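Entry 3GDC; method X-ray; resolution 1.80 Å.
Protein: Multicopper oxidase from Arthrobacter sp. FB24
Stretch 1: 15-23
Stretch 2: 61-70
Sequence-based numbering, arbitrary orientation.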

ATOM      1  N   ALA A  15     -19.498   2.080 -22.110  1.00 15.99           N
ATOM      2  CA  ALA A  15     -20.138   3.391 -22.066  1.00 16.32           C
ATOM      3  C   ALA A  15     -19.686   4.160 -20.818  1.00 15.58           C
ATOM      4  O   ALA A  15     -19.316   5.345 -20.896  1.00 16.01           O
ATOM      5  N   ILE A  16     -19.687   3.468 -19.682  1.00 15.05           N
ATOM      6  CA  ILE A  16     -19.265   4.050 -18.395  1.00 14.77           C
ATOM      7  C   ILE A  16     -17.840   4.602 -18.471  1.00 14.82           C
ATOM      8  O   ILE A  16     -17.536   5.669 -17.923  1.00 13.85           O
ATOM      9  N   LEU A  17     -16.978   3.871 -19.178  1.00 14.63           N
ATOM     10  CA  LEU A  17     -15.578   4.216 -19.325  1.00 15.23           C
ATOM     11  C   LEU A  17     -15.359   5.672 -19.763  1.00 15.20           C
ATOM     12  O   LEU A  17     -14.417   6.326 -19.309  1.00 15.09           O
ATOM     13  N   ARG A  18     -16.243   6.188 -20.612  1.00 15.60           N
ATOM     14  CA  ARG A  18     -16.057   7.527 -21.165  1.00 16.30           C
ATOM     15  C   ARG A  18     -17.221   8.495 -20.918  1.00 17.36           C
ATOM     16  O   ARG A  18     -17.243   9.597 -21.469  1.00 17.88           O
ATOM     17  N   ASP A  19     -18.153   8.099 -20.055  1.00 17.54           N
ATOM     18  CA  ASP A  19     -19.334   8.918 -19.752  1.00 18.30           C
ATOM     19  C   ASP A  19     -19.075   9.851 -18.553  1.00 17.96           C
ATOM     20  O   ASP A  19     -19.318   9.486 -17.408  1.00 18.65           O
ATOM     21  N   PHE A  20     -18.598  11.060 -18.835  1.00 17.95           N
ATOM     22  CA  PHE A  20     -18.428  12.090 -17.816  1.00 18.18           C
ATOM     23  C   PHE A  20     -19.680  12.965 -17.795  1.00 18.76           C
ATOM     24  O   PHE A  20     -19.990  13.667 -18.770  1.00 18.36           O
ATOM     25  N   ASP A  21     -20.420  12.863 -16.701  1.00 18.19           N
ATOM     26  CA  ASP A  21     -21.686  13.554 -16.567  1.00 18.40           C
ATOM     27  C   ASP A  21     -21.451  14.989 -16.081  1.00 18.64           C
ATOM     28  O   ASP A  21     -21.164  15.242 -14.906  1.00 17.83           O
ATOM     29  N   ARG A  22     -21.561  15.925 -17.017  1.00 19.45           N
ATOM     30  CA  ARG A  22     -21.305  17.339 -16.733  1.00 20.01           C
ATOM     31  C   ARG A  22     -22.517  18.067 -16.138  1.00 20.25           C
ATOM     32  O   ARG A  22     -22.430  19.246 -15.795  1.00 19.51           O
ATOM     33  N   GLY A  23     -23.626  17.352 -15.993  1.00 20.37           N
ATOM     34  CA  GLY A  23     -24.817  17.892 -15.335  1.00 20.80           C
ATOM     35  C   GLY A  23     -25.533  18.928 -16.177  1.00 21.62           C
ATOM     36  O   GLY A  23     -25.310  19.030 -17.390  1.00 21.17           O
ATOM     37  N   GLY A  61     -29.518   3.420 -11.487  1.00 17.22           N
ATOM     38  CA  GLY A  61     -29.651   2.107 -12.133  1.00 17.53           C
ATOM     39  C   GLY A  61     -28.405   1.591 -12.823  1.00 17.41           C
ATOM     40  O   GLY A  61     -28.495   0.776 -13.747  1.00 17.79           O
ATOM     41  N   ARG A  62     -27.243   2.070 -12.388  1.00 17.13           N
ATOM     42  CA  ARG A  62     -25.965   1.586 -12.916  1.00 16.42           C
ATOM     43  C   ARG A  62     -24.956   1.446 -11.783  1.00 16.28           C
ATOM     44  O   ARG A  62     -25.000   2.199 -10.796  1.00 15.40           O
ATOM     45  N   ILE A  63     -24.062   0.468 -11.931  1.00 15.35           N
ATOM     46  CA  ILE A  63     -22.940   0.261 -11.026  1.00 15.23           C
ATOM     47  C   ILE A  63     -21.677   0.196 -11.880  1.00 15.15           C
ATOM     48  O   ILE A  63     -21.596  -0.661 -12.754  1.00 16.10           O
ATOM     49  N   PRO A  64     -20.703   1.116 -11.670  1.00 15.05           N
ATOM     50  CA  PRO A  64     -20.725   2.245 -10.731  1.00 14.52           C
ATOM     51  C   PRO A  64     -21.802   3.256 -11.121  1.00 14.37           C
ATOM     52  O   PRO A  64     -22.280   3.240 -12.268  1.00 13.85           O
ATOM     53  N   GLY A  65     -22.134   4.142 -10.181  1.00 13.59           N
ATOM     54  CA  GLY A  65     -23.056   5.252 -10.411  1.00 13.84           C
ATOM     55  C   GLY A  65     -22.486   6.272 -11.387  1.00 13.97           C
ATOM     56  O   GLY A  65     -21.390   6.090 -11.923  1.00 14.69           O
ATOM     57  N   PRO A  66     -23.255   7.332 -11.678  1.00 14.40           N
ATOM     58  CA  PRO A  66     -22.792   8.380 -12.588  1.00 14.41           C
ATOM     59  C   PRO A  66     -21.398   8.890 -12.229  1.00 14.12           C
ATOM     60  O   PRO A  66     -21.084   9.079 -11.044  1.00 14.53           O
ATOM     61  N   THR A  67     -20.566   9.110 -13.239  1.00 14.00           N
ATOM     62  CA  THR A  67     -19.299   9.777 -13.007  1.00 14.06           C
ATOM     63  C   THR A  67     -19.559  11.278 -13.123  1.00 14.47           C
ATOM     64  O   THR A  67     -19.781  11.788 -14.221  1.00 15.33           O
ATOM     65  N   LEU A  68     -19.570  11.965 -11.986  1.00 14.67           N
ATOM     66  CA  LEU A  68     -19.842  13.405 -11.978  1.00 15.76           C
ATOM     67  C   LEU A  68     -18.581  14.170 -12.350  1.00 16.45           C
ATOM     68  O   LEU A  68     -17.487  13.854 -11.867  1.00 17.09           O
ATOM     69  N   TRP A  69     -18.728  15.163 -13.224  1.00 16.26           N
ATOM     70  CA  TRP A  69     -17.598  15.969 -13.682  1.00 17.26           C
ATOM     71  C   TRP A  69     -17.894  17.448 -13.422  1.00 17.28           C
ATOM     72  O   TRP A  69     -18.971  17.933 -13.752  1.00 17.27           O
ATOM     73  N   ALA A  70     -16.944  18.145 -12.815  1.00 17.60           N
ATOM     74  CA  ALA A  70     -17.078  19.590 -12.593  1.00 18.23           C
ATOM     75  C   ALA A  70     -15.745  20.280 -12.802  1.00 18.94           C
ATOM     76  O   ALA A  70     -14.702  19.629 -12.866  1.00 18.98           O
TER

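The strongest polar contact between the two stretches is the salt bridge of Asp19 and Arg62, with Asp19 OD2 3.0 Å from Arg62 NH2. Asp19 has chi1 t, and its carboxylate meets the guanidinium at the edge, near the plane in which the N-H groups point. Arg62 directs its CA-CB bond toward stretch 1, with chi1 p and with chi2 and chi3 between wells (125° and 94°). Its other terminal nitrogen, NH1, donates to Gly65 O at 2.9 Å, which ties the side chain to its own loop. An arginine suits this place because its planar head can serve several acceptors at once.

Further along, the backbones join as parallel strands. Asp21 N donates to Thr67 O at 2.8 Å, and Trp69 N donates to Asp21 O at 3.0 Å, so Asp21 is held through both its amide and its carbonyl. Its side chain, chi1 t, lies on the same face of the sheet as that of Leu68 (chi1 m, chi2 t), but its carboxylate turns to its own stretch, where Gly23 N donates to Asp21 OD1 at 3.0 Å.

Two waters fill the space where the backbones stand too far apart to bond directly. Water 1 donates to Ile16 O and Asp19 O, each 2.7 Å from its oxygen, and accepts from Arg62 NH1 at 3.1 Å and from Thr67 OG1 at 2.6 Å. Thr67, chi1 m, thus offers a hydroxyl to the water, while its methyl CG2 lies 3.9 Å from Phe20 CD1. Water 2 donates to Asp19 O at 2.8 Å and accepts from Thr67 N at 2.9 Å.

Ile16, chi1 m and chi2 t, points toward stretch 2 from the helix; its CG2 lies 3.8 Å from Pro64 CG, and its CG1 lies 3.8 Å from Arg62 NH1, over one face of the guanidinium. A branched aliphatic side chain can thus touch the proline ring and cover the flat cation, whose face forms no hydrogen bonds.

Trp69, chi1 t, points toward stretch 1 and has the largest covered area of any residue here. Phe20, chi1 m, approaches it obliquely, with Phe20 CD1 4.0 Å from Trp69 CD1. Arg22, chi1 m with chi2 and chi3 t, lays its guanidinium over the indole in a cation-pi contact, Arg22 CZ being 4.8 Å from the centroid of the five-membered ring, while Arg22 CG packs 3.5 Å from Trp69 CE3.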

ATOM      1  CB  ALA A  15     -21.643   3.234 -22.085  1.00 16.29           C
ATOM      2  CB  ILE A  16     -19.407   3.008 -17.256  1.00 14.67           C
ATOM      3  CG1 ILE A  16     -20.898   2.748 -17.002  1.00 13.81           C
ATOM      4  CG2 ILE A  16     -18.684   3.476 -15.971  1.00 13.93           C
ATOM      5  CD1 ILE A  16     -21.196   1.745 -15.900  1.00 15.46           C
ATOM      6  CB  LEU A  17     -14.927   3.255 -20.322  1.00 15.47           C
ATOM      7  CG  LEU A  17     -13.432   3.256 -20.572  1.00 17.37           C
ATOM      8  CD1 LEU A  17     -12.690   2.747 -19.329  1.00 15.33           C
ATOM      9  CD2 LEU A  17     -13.185   2.347 -21.768  1.00 16.69           C
ATOM     10  CB  ARG A  18     -15.733   7.433 -22.654  1.00 17.10           C
ATOM     11  CG  ARG A  18     -14.388   6.782 -22.945  1.00 17.33           C
ATOM     12  CD  ARG A  18     -14.114   6.787 -24.439  1.00 19.68           C
ATOM     13  NE  ARG A  18     -12.812   6.206 -24.771  1.00 20.18           N
ATOM     14  CZ  ARG A  18     -12.609   4.936 -25.102  1.00 21.20           C
ATOM     15  NH1 ARG A  18     -13.622   4.082 -25.153  1.00 21.17           N
ATOM     16  NH2 ARG A  18     -11.380   4.523 -25.391  1.00 22.41           N
ATOM     17  CB  ASP A  19     -20.543   8.000 -19.494  1.00 18.22           C
ATOM     18  CG  ASP A  19     -21.850   8.765 -19.284  1.00 20.99           C
ATOM     19  OD1 ASP A  19     -21.849  10.014 -19.324  1.00 23.27           O
ATOM     20  OD2 ASP A  19     -22.889   8.097 -19.089  1.00 24.10           O
ATOM     21  CB  PHE A  20     -17.160  12.906 -18.074  1.00 18.89           C
ATOM     22  CG  PHE A  20     -15.898  12.094 -17.946  1.00 18.99           C
ATOM     23  CD1 PHE A  20     -15.269  11.962 -16.716  1.00 21.12           C
ATOM     24  CD2 PHE A  20     -15.375  11.424 -19.050  1.00 21.55           C
ATOM     25  CE1 PHE A  20     -14.111  11.194 -16.587  1.00 22.58           C
ATOM     26  CE2 PHE A  20     -14.225  10.645 -18.934  1.00 20.84           C
ATOM     27  CZ  PHE A  20     -13.591  10.532 -17.702  1.00 19.83           C
ATOM     28  CB  ASP A  21     -22.633  12.775 -15.641  1.00 18.24           C
ATOM     29  CG  ASP A  21     -24.079  13.267 -15.729  1.00 19.79           C
ATOM     30  OD1 ASP A  21     -24.301  14.464 -16.013  1.00 19.60           O
ATOM     31  OD2 ASP A  21     -24.999  12.447 -15.512  1.00 20.92           O
ATOM     32  CB  ARG A  22     -20.774  18.036 -17.984  1.00 20.77           C
ATOM     33  CG  ARG A  22     -19.387  17.519 -18.385  1.00 23.48           C
ATOM     34  CD  ARG A  22     -18.917  18.049 -19.723  1.00 28.76           C
ATOM     35  NE  ARG A  22     -17.581  17.537 -20.041  1.00 33.11           N
ATOM     36  CZ  ARG A  22     -17.307  16.289 -20.428  1.00 34.61           C
ATOM     37  NH1 ARG A  22     -18.275  15.376 -20.568  1.00 34.27           N
ATOM     38  NH2 ARG A  22     -16.046  15.950 -20.680  1.00 35.89           N
ATOM     39  CB  ARG A  62     -25.417   2.542 -13.986  1.00 17.34           C
ATOM     40  CG  ARG A  62     -25.302   3.985 -13.517  1.00 18.26           C
ATOM     41  CD  ARG A  62     -23.870   4.491 -13.729  1.00 24.31           C
ATOM     42  NE  ARG A  62     -23.750   5.162 -14.983  1.00 24.36           N
ATOM     43  CZ  ARG A  62     -22.665   5.764 -15.455  1.00 21.53           C
ATOM     44  NH1 ARG A  62     -21.502   5.791 -14.796  1.00 18.93           N
ATOM     45  NH2 ARG A  62     -22.765   6.324 -16.635  1.00 19.74           N
ATOM     46  CB  ILE A  63     -23.072  -1.086 -10.245  1.00 15.20           C
ATOM     47  CG1 ILE A  63     -24.356  -1.121  -9.415  1.00 14.76           C
ATOM     48  CG2 ILE A  63     -21.868  -1.278  -9.353  1.00 14.12           C
ATOM     49  CD1 ILE A  63     -24.616  -2.466  -8.743  1.00 15.53           C
ATOM     50  CB  PRO A  64     -19.335   2.887 -10.913  1.00 15.25           C
ATOM     51  CG  PRO A  64     -18.927   2.483 -12.332  1.00 14.89           C
ATOM     52  CD  PRO A  64     -19.445   1.076 -12.437  1.00 15.42           C
ATOM     53  CB  PRO A  66     -23.823   9.496 -12.389  1.00 14.42           C
ATOM     54  CG  PRO A  66     -25.062   8.778 -11.975  1.00 15.13           C
ATOM     55  CD  PRO A  66     -24.627   7.574 -11.191  1.00 13.87           C
ATOM     56  CB  THR A  67     -18.230   9.332 -14.015  1.00 13.86           C
ATOM     57  OG1 THR A  67     -18.076   7.903 -13.924  1.00 14.69           O
ATOM     58  CG2 THR A  67     -16.905  10.005 -13.701  1.00 13.77           C
ATOM     59  CB  LEU A  68     -20.383  13.850 -10.608  1.00 15.44           C
ATOM     60  CG  LEU A  68     -21.533  13.036  -9.999  1.00 16.80           C
ATOM     61  CD1 LEU A  68     -21.920  13.645  -8.664  1.00 17.83           C
ATOM     62  CD2 LEU A  68     -22.764  12.910 -10.900  1.00 15.64           C
ATOM     63  CB  TRP A  69     -17.364  15.738 -15.181  1.00 17.56           C
ATOM     64  CG  TRP A  69     -16.143  16.432 -15.724  1.00 19.00           C
ATOM     65  CD1 TRP A  69     -14.897  15.889 -15.893  1.00 20.63           C
ATOM     66  CD2 TRP A  69     -16.040  17.803 -16.134  1.00 20.74           C
ATOM     67  NE1 TRP A  69     -14.031  16.833 -16.404  1.00 20.31           N
ATOM     68  CE2 TRP A  69     -14.708  18.018 -16.555  1.00 20.98           C
ATOM     69  CE3 TRP A  69     -16.953  18.870 -16.203  1.00 21.39           C
ATOM     70  CZ2 TRP A  69     -14.260  19.258 -17.033  1.00 21.21           C
ATOM     71  CZ3 TRP A  69     -16.506  20.103 -16.673  1.00 21.30           C
ATOM     72  CH2 TRP A  69     -15.172  20.286 -17.081  1.00 20.86           C
ATOM     73  CB  ALA A  70     -17.604  19.856 -11.204  1.00 18.29           C
TER
HETATM   74  O   HOH W   1     -19.054   7.109 -16.240  1.00 14.52           O
HETATM   75  O   HOH W   2     -21.617   9.027 -15.888  1.00 15.77           O